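Local coordinates for structural polyprotein, VP1 (Israeli acute paralysis virus, PDB 5CDD) that probably serves as a structural building block of the viral capsid, being one of the mature coat proteins cut from the polyprotein, at residues T159-K162 with G163-S167. Sequence-based numbering, arbitrary orientation.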
loop_
_atom_site.group_PDB
_atom_site.type_symbol
_atom_site.label_atom_id
_atom_site.label_comp_id
_atom_site.label_asym_id
_atom_site.label_seq_id
_atom_site.Cartn_x
_atom_site.Cartn_y
_atom_site.Cartn_z
ATOM N N THR A 159 -2.892 -24.984 -49.151
ATOM C CA THR A 159 -2.922 -26.370 -49.597
ATOM C C THR A 159 -1.544 -27.022 -49.487
ATOM O O THR A 159 -1.376 -28.191 -49.833
ATOM C CB THR A 159 -3.407 -26.470 -51.060
ATOM O OG1 THR A 159 -2.502 -25.761 -51.917
ATOM C CG2 THR A 159 -4.799 -25.872 -51.201
ATOM N N SER A 160 -0.566 -26.269 -48.992
ATOM C CA SER A 160 0.794 -26.784 -48.859
ATOM C C SER A 160 1.307 -26.866 -47.422
ATOM O O SER A 160 2.383 -27.413 -47.177
ATOM C CB SER A 160 1.760 -25.928 -49.686
ATOM O OG SER A 160 1.825 -24.600 -49.192
ATOM N N ASP A 161 0.545 -26.326 -46.474
ATOM C CA ASP A 161 0.956 -26.359 -45.072
ATOM C C ASP A 161 1.016 -27.794 -44.566
ATOM O O ASP A 161 -0.015 -28.412 -44.300
ATOM C CB ASP A 161 -0.021 -25.567 -44.198
ATOM C CG ASP A 161 0.475 -25.399 -42.765
ATOM O OD1 ASP A 161 1.002 -26.372 -42.182
ATOM O OD2 ASP A 161 0.326 -24.290 -42.216
ATOM N N LYS A 162 2.225 -28.324 -44.435
ATOM C CA LYS A 162 2.395 -29.682 -43.942
ATOM C C LYS A 162 3.336 -29.695 -42.751
ATOM O O LYS A 162 4.529 -29.958 -42.892
ATOM C CB LYS A 162 2.947 -30.591 -45.040
ATOM C CG LYS A 162 3.244 -32.020 -44.579
ATOM C CD LYS A 162 1.984 -32.795 -44.214
ATOM C CE LYS A 162 2.336 -34.192 -43.723
ATOM N NZ LYS A 162 1.136 -35.041 -43.510
ATOM N N GLY A 163 2.788 -29.403 -41.578
ATOM C CA GLY A 163 3.589 -29.392 -40.370
ATOM C C GLY A 163 4.448 -28.154 -40.224
ATOM O O GLY A 163 5.518 -28.219 -39.625
ATOM N N TYR A 164 3.993 -27.028 -40.767
ATOM C CA TYR A 164 4.750 -25.781 -40.665
ATOM C C TYR A 164 4.570 -25.162 -39.285
ATOM O O TYR A 164 5.505 -24.595 -38.717
ATOM C CB TYR A 164 4.302 -24.778 -41.733
ATOM C CG TYR A 164 4.628 -25.198 -43.151
ATOM C CD1 TYR A 164 5.784 -25.931 -43.433
ATOM C CD2 TYR A 164 3.800 -24.838 -44.216
ATOM C CE1 TYR A 164 6.107 -26.297 -44.738
ATOM C CE2 TYR A 164 4.114 -25.197 -45.529
ATOM C CZ TYR A 164 5.268 -25.928 -45.783
ATOM O OH TYR A 164 5.585 -26.289 -47.076
ATOM N N ASP A 165 3.354 -25.270 -38.758
ATOM C CA ASP A 165 3.030 -24.746 -37.441
ATOM C C ASP A 165 2.340 -25.832 -36.624
ATOM O O ASP A 165 1.974 -26.886 -37.150
ATOM C CB ASP A 165 2.131 -23.512 -37.572
ATOM C CG ASP A 165 0.837 -23.804 -38.304
ATOM O OD1 ASP A 165 0.889 -24.434 -39.380
ATOM O OD2 ASP A 165 -0.231 -23.394 -37.804
ATOM N N SER A 166 2.167 -25.567 -35.333
ATOM C CA SER A 166 1.540 -26.513 -34.418
ATOM C C SER A 166 0.018 -26.514 -34.456
ATOM O O SER A 166 -0.612 -25.534 -34.845
ATOM C CB SER A 166 2.017 -26.237 -32.991
ATOM O OG SER A 166 1.830 -24.865 -32.663
ATOM N N SER A 167 -0.559 -27.637 -34.046
ATOM C CA SER A 167 -2.002 -27.807 -34.019
ATOM C C SER A 167 -2.376 -28.599 -32.767
ATOM O O SER A 167 -1.504 -29.016 -32.007
ATOM C CB SER A 167 -2.469 -28.543 -35.280
ATOM O OG SER A 167 -3.873 -28.726 -35.277
#
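Asp-161 and Tyr-164 meet round a turn in the loop that leads into strand 166-172 of the VP1 jelly roll, the beta-sandwich fold of picorna-like coat proteins. Gly-163 makes the turn with a positive phi of 77°, and its carbonyl oxygen accepts a hydrogen bond from Tyr-132 of a neighbouring polyprotein chain. A weak hydrogen bond closes the turn: the N-H of Tyr-164 points almost straight at Asp-161 OD1, 3.4 Å from Tyr-164 N. Asp-161 can accept it because its CG stands anti to the backbone N (chi1 -172°), which carries the carboxylate forward toward the next residues.

Packing comes from the Tyr-164 ring, folded back over the preceding backbone. Lys-162 N lies over one face, displaced toward the rim, while Asp-161 CA approaches Tyr-164 CD2 obliquely at 3.3 Å. Further out, Ser-160 O sits 3.3 Å from Tyr-164 CE2. Tyr-151 adds an edge-to-face ring contact.

Charge is the third element. The like-charged carboxylates of Asp-161 and Asp-165 lie close together and cross with their planes 60° apart. Arg-117 forms a salt bridge with Asp-165 OD2, which probably balances part of the negative charge, and Tyr-88 OH bonds to the same oxygen; the other oxygen, Asp-165 OD1, faces Asp-161 OD2 at 2.9 Å.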